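Local coordinates for protein beta-1,3-glucanosyltransferase (Rhizomucor miehei CAU432, PDB 4WTP) that belongs to glycosyl hydrolase family 17 and folds as a beta/alpha-barrel with a core of eight parallel strands, at residues D141-K153 / K171-L183. Numbering follows the deposited sequence.
Sequences DPQSLANYIKQVK and KFPEVVVKELDFL
Ala146 and Val176 bring the helix that starts at Pro142 and the short helix 174-177 within 4.6 Å, CA to CA, and the type I turn Val177-Leu180 then carries the backbone on past Lys150. Alanine suits this close approach because its side chain ends at the methyl, CB, 3.3 Å from Val175 O. Val176 is a knob in the hole formed by Pro142, Leu145, Ala146 and Ile149. Its two methyls divide the work: CG1, anti to the backbone N (chi1 171°), meets Ile149 CD1 at 3.8 Å, while CG2 reaches Pro142 O at 3.5 Å. Ile149 CD1 also touches Leu180 CD2, and its CG2 branch packs on Glu179, a place suited to a residue branched at CB. At the helix start the compact ring of Pro142 packs its CB 3.6 Å from Val175 CG2 and crosses the ring of Pro173 at about a right angle. Glu179 lays its aliphatic CG 3.5 Å from Ala146 O and lies beside Lys150, pointing the same way, but Lys150 NZ stays 5.7 Å from Glu179 OE1. The long, extended Lys153 spans to Asp181 from the opposite direction, its NZ 2.9 Å from Asp181 OD1 in a salt bridge on the syn side; Asp181 OD2 accepts from Val163 N. Both helices lie outside the barrel's parallel sheet, Ile149 resting on Val130 of strand 125-132, Val176 and Leu180 on Thr165 of the adjacent strand 163-167.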
loop_
_atom_site.group_PDB
_atom_site.type_symbol
_atom_site.label_atom_id
_atom_site.label_comp_id
_atom_site.label_asym_id
_atom_site.label_seq_id
_atom_site.Cartn_x
_atom_site.Cartn_y
_atom_site.Cartn_z
ATOM N N ASP A 141 10.843 -13.143 13.881
ATOM C CA ASP A 141 11.441 -12.243 14.854
ATOM C C ASP A 141 12.143 -11.109 14.115
ATOM O O ASP A 141 12.462 -11.245 12.924
ATOM C CB ASP A 141 12.432 -13.028 15.726
ATOM C CG ASP A 141 13.583 -13.616 14.911
ATOM O OD1 ASP A 141 13.401 -14.690 14.304
ATOM O OD2 ASP A 141 14.635 -12.964 14.815
ATOM N N PRO A 142 12.402 -9.988 14.812
ATOM C CA PRO A 142 13.072 -8.848 14.176
ATOM C C PRO A 142 14.393 -9.152 13.481
ATOM O O PRO A 142 14.600 -8.699 12.362
ATOM C CB PRO A 142 13.247 -7.859 15.338
ATOM C CG PRO A 142 12.073 -8.151 16.189
ATOM C CD PRO A 142 11.957 -9.639 16.179
ATOM N N GLN A 143 15.293 -9.901 14.120
ATOM C CA GLN A 143 16.583 -10.152 13.480
ATOM C C GLN A 143 16.435 -10.958 12.177
ATOM O O GLN A 143 17.123 -10.680 11.199
ATOM C CB GLN A 143 17.582 -10.847 14.424
ATOM C CG GLN A 143 18.991 -11.039 13.859
ATOM C CD GLN A 143 19.733 -9.731 13.768
ATOM O OE1 GLN A 143 19.803 -9.000 14.748
ATOM N NE2 GLN A 143 20.281 -9.422 12.599
ATOM N N SER A 144 15.571 -11.966 12.197
ATOM C CA SER A 144 15.309 -12.766 10.980
ATOM C C SER A 144 14.724 -11.934 9.840
ATOM O O SER A 144 15.121 -12.080 8.692
ATOM C CB SER A 144 14.401 -13.951 11.300
ATOM O OG SER A 144 15.029 -14.836 12.231
ATOM N N LEU A 145 13.812 -11.023 10.165
ATOM C CA LEU A 145 13.309 -10.121 9.160
ATOM C C LEU A 145 14.406 -9.199 8.632
ATOM O O LEU A 145 14.558 -9.027 7.420
ATOM C CB LEU A 145 12.118 -9.324 9.701
ATOM C CG LEU A 145 11.548 -8.331 8.692
ATOM C CD1 LEU A 145 11.033 -9.036 7.439
ATOM C CD2 LEU A 145 10.428 -7.563 9.373
ATOM N N ALA A 146 15.209 -8.667 9.550
ATOM C CA ALA A 146 16.318 -7.805 9.146
ATOM C C ALA A 146 17.293 -8.522 8.206
ATOM O O ALA A 146 17.702 -7.978 7.159
ATOM C CB ALA A 146 17.064 -7.290 10.361
ATOM N N ASN A 147 17.652 -9.761 8.561
ATOM C CA ASN A 147 18.519 -10.563 7.696
ATOM C C ASN A 147 17.919 -10.804 6.305
ATOM O O ASN A 147 18.633 -10.754 5.287
ATOM C CB ASN A 147 18.820 -11.883 8.387
ATOM C CG ASN A 147 19.695 -11.698 9.619
ATOM O OD1 ASN A 147 20.288 -10.629 9.826
ATOM N ND2 ASN A 147 19.760 -12.724 10.451
ATOM N N TYR A 148 16.613 -11.066 6.251
ATOM C CA TYR A 148 15.954 -11.316 4.988
ATOM C C TYR A 148 15.969 -10.030 4.138
ATOM O O TYR A 148 16.255 -10.075 2.925
ATOM C CB TYR A 148 14.522 -11.765 5.257
ATOM C CG TYR A 148 13.736 -12.138 4.034
ATOM C CD1 TYR A 148 13.979 -13.327 3.369
ATOM C CD2 TYR A 148 12.740 -11.305 3.542
ATOM C CE1 TYR A 148 13.229 -13.697 2.259
ATOM C CE2 TYR A 148 12.009 -11.649 2.420
ATOM C CZ TYR A 148 12.246 -12.852 1.794
ATOM O OH TYR A 148 11.496 -13.176 0.701
ATOM N N ILE A 149 15.688 -8.891 4.772
ATOM C CA ILE A 149 15.741 -7.610 4.072
ATOM C C ILE A 149 17.122 -7.364 3.484
ATOM O O ILE A 149 17.258 -6.924 2.330
ATOM C CB ILE A 149 15.311 -6.434 4.992
ATOM C CG1 ILE A 149 13.848 -6.610 5.397
ATOM C CG2 ILE A 149 15.596 -5.089 4.311
ATOM C CD1 ILE A 149 13.419 -5.781 6.596
ATOM N N LYS A 150 18.151 -7.629 4.282
ATOM C CA LYS A 150 19.526 -7.465 3.821
ATOM C C LYS A 150 19.762 -8.288 2.535
ATOM O O LYS A 150 20.360 -7.795 1.563
ATOM C CB LYS A 150 20.488 -7.895 4.939
ATOM C CG LYS A 150 21.973 -7.824 4.611
ATOM C CD LYS A 150 22.808 -7.888 5.887
ATOM C CE LYS A 150 22.126 -8.666 7.016
ATOM N NZ LYS A 150 22.428 -10.124 7.024
ATOM N N GLN A 151 19.308 -9.546 2.535
ATOM C CA GLN A 151 19.430 -10.434 1.364
ATOM C C GLN A 151 18.642 -9.919 0.154
ATOM O O GLN A 151 19.117 -9.955 -0.977
ATOM C CB GLN A 151 19.002 -11.857 1.722
ATOM C CG GLN A 151 19.961 -12.535 2.691
ATOM C CD GLN A 151 19.340 -13.691 3.459
ATOM O OE1 GLN A 151 18.148 -13.991 3.323
ATOM N NE2 GLN A 151 20.153 -14.354 4.278
ATOM N N VAL A 152 17.436 -9.402 0.374
ATOM C CA VAL A 152 16.649 -8.824 -0.700
ATOM C C VAL A 152 17.309 -7.574 -1.295
ATOM O O VAL A 152 17.374 -7.407 -2.531
ATOM C CB VAL A 152 15.199 -8.540 -0.241
ATOM C CG1 VAL A 152 14.449 -7.765 -1.301
ATOM C CG2 VAL A 152 14.493 -9.854 0.089
ATOM N N LYS A 153 17.811 -6.705 -0.420
ATOM C CA LYS A 153 18.507 -5.503 -0.855
ATOM C C LYS A 153 19.685 -5.820 -1.783
ATOM O O LYS A 153 19.894 -5.133 -2.783
ATOM C CB LYS A 153 18.956 -4.630 0.334
ATOM C CG LYS A 153 19.600 -3.337 -0.132
ATOM C CD LYS A 153 19.685 -2.261 0.939
ATOM C CE LYS A 153 20.388 -1.043 0.361
ATOM N NZ LYS A 153 20.759 -0.047 1.402
ATOM N N LYS A 171 5.803 -1.055 15.340
ATOM C CA LYS A 171 6.581 -2.250 14.957
ATOM C C LYS A 171 7.731 -1.945 13.979
ATOM O O LYS A 171 7.885 -2.574 12.931
ATOM C CB LYS A 171 5.662 -3.282 14.332
ATOM C CG LYS A 171 4.781 -4.009 15.319
ATOM C CD LYS A 171 5.598 -4.763 16.352
ATOM C CE LYS A 171 4.672 -5.645 17.153
ATOM N NZ LYS A 171 5.440 -6.436 18.148
ATOM N N PHE A 172 8.546 -0.979 14.352
ATOM C CA PHE A 172 9.757 -0.653 13.596
ATOM C C PHE A 172 10.991 -0.724 14.520
ATOM O O PHE A 172 11.555 0.295 14.888
ATOM C CB PHE A 172 9.625 0.703 12.923
ATOM C CG PHE A 172 8.764 0.661 11.689
ATOM C CD1 PHE A 172 9.319 0.259 10.469
ATOM C CD2 PHE A 172 7.399 0.997 11.739
ATOM C CE1 PHE A 172 8.533 0.211 9.310
ATOM C CE2 PHE A 172 6.623 0.947 10.584
ATOM C CZ PHE A 172 7.186 0.540 9.392
ATOM N N PRO A 173 11.405 -1.938 14.913
ATOM C CA PRO A 173 12.563 -2.088 15.808
ATOM C C PRO A 173 13.845 -1.726 15.067
ATOM O O PRO A 173 13.948 -1.888 13.839
ATOM C CB PRO A 173 12.538 -3.571 16.148
ATOM C CG PRO A 173 11.894 -4.200 14.940
ATOM C CD PRO A 173 10.815 -3.238 14.546
ATOM N N GLU A 174 14.837 -1.306 15.843
ATOM C CA GLU A 174 16.059 -0.774 15.319
ATOM C C GLU A 174 16.774 -1.739 14.383
ATOM O O GLU A 174 17.311 -1.317 13.368
ATOM C CB GLU A 174 16.969 -0.361 16.487
ATOM C CG GLU A 174 18.200 0.380 16.046
ATOM C CD GLU A 174 19.063 0.840 17.207
ATOM O OE1 GLU A 174 18.790 0.493 18.380
ATOM O OE2 GLU A 174 20.047 1.544 16.917
ATOM N N VAL A 175 16.802 -3.027 14.729
ATOM C CA VAL A 175 17.549 -3.986 13.914
ATOM C C VAL A 175 16.978 -4.086 12.506
ATOM O O VAL A 175 17.713 -4.323 11.548
ATOM C CB VAL A 175 17.639 -5.380 14.553
ATOM C CG1 VAL A 175 18.579 -5.346 15.747
ATOM C CG2 VAL A 175 16.267 -5.930 14.934
ATOM N N VAL A 176 15.659 -3.917 12.378
ATOM C CA VAL A 176 15.007 -3.893 11.066
ATOM C C VAL A 176 15.270 -2.578 10.334
ATOM O O VAL A 176 15.685 -2.564 9.169
ATOM C CB VAL A 176 13.488 -4.158 11.194
ATOM C CG1 VAL A 176 12.766 -3.910 9.877
ATOM C CG2 VAL A 176 13.236 -5.593 11.658
ATOM N N VAL A 177 15.063 -1.477 11.047
ATOM C CA VAL A 177 15.155 -0.162 10.404
ATOM C C VAL A 177 16.578 0.089 9.859
ATOM O O VAL A 177 16.747 0.664 8.787
ATOM C CB VAL A 177 14.724 0.948 11.375
ATOM C CG1 VAL A 177 14.933 2.312 10.742
ATOM C CG2 VAL A 177 13.238 0.798 11.723
ATOM N N LYS A 178 17.584 -0.445 10.568
ATOM C CA LYS A 178 18.967 -0.344 10.060
ATOM C C LYS A 178 19.163 -0.901 8.639
ATOM O O LYS A 178 20.031 -0.425 7.900
ATOM C CB LYS A 178 19.921 -1.050 11.033
ATOM C CG LYS A 178 20.164 -0.282 12.312
ATOM C CD LYS A 178 21.232 -0.921 13.192
ATOM C CE LYS A 178 21.523 -0.030 14.387
ATOM N NZ LYS A 178 21.553 1.407 13.992
ATOM N N GLU A 179 18.366 -1.901 8.256
ATOM C CA GLU A 179 18.541 -2.535 6.958
ATOM C C GLU A 179 17.744 -1.850 5.848
ATOM O O GLU A 179 17.952 -2.171 4.683
ATOM C CB GLU A 179 18.187 -4.024 7.025
ATOM C CG GLU A 179 19.017 -4.835 8.024
ATOM C CD GLU A 179 20.525 -4.646 7.856
ATOM O OE1 GLU A 179 20.991 -4.576 6.703
ATOM O OE2 GLU A 179 21.254 -4.561 8.873
ATOM N N LEU A 180 16.820 -0.951 6.218
ATOM C CA LEU A 180 15.886 -0.373 5.265
ATOM C C LEU A 180 16.486 0.822 4.553
ATOM O O LEU A 180 17.358 1.527 5.089
ATOM C CB LEU A 180 14.645 0.111 6.018
ATOM C CG LEU A 180 13.869 -0.891 6.838
ATOM C CD1 LEU A 180 12.631 -0.223 7.444
ATOM C CD2 LEU A 180 13.443 -2.071 5.968
ATOM N N ASP A 181 15.978 1.111 3.364
ATOM C CA ASP A 181 16.199 2.414 2.757
ATOM C C ASP A 181 15.156 3.440 3.234
ATOM O O ASP A 181 15.488 4.604 3.454
ATOM C CB ASP A 181 16.184 2.304 1.235
ATOM C CG ASP A 181 17.334 1.474 0.697
ATOM O OD1 ASP A 181 18.480 1.741 1.106
ATOM O OD2 ASP A 181 17.097 0.560 -0.100
ATOM N N PHE A 182 13.912 2.995 3.394
ATOM C CA PHE A 182 12.860 3.839 3.947
ATOM C C PHE A 182 11.825 2.976 4.658
ATOM O O PHE A 182 11.772 1.756 4.486
ATOM C CB PHE A 182 12.206 4.748 2.884
ATOM C CG PHE A 182 11.553 4.006 1.743
ATOM C CD1 PHE A 182 12.306 3.438 0.718
ATOM C CD2 PHE A 182 10.169 3.850 1.708
ATOM C CE1 PHE A 182 11.686 2.751 -0.325
ATOM C CE2 PHE A 182 9.546 3.199 0.654
ATOM C CZ PHE A 182 10.304 2.629 -0.355
ATOM N N LEU A 183 10.976 3.622 5.457
ATOM C CA LEU A 183 9.939 2.936 6.219
ATOM C C LEU A 183 8.595 3.230 5.594
ATOM O O LEU A 183 8.390 4.324 5.052
ATOM C CB LEU A 183 9.926 3.461 7.648
ATOM C CG LEU A 183 11.107 3.199 8.587
ATOM C CD1 LEU A 183 12.347 3.962 8.167
ATOM C CD2 LEU A 183 10.737 3.516 10.016
#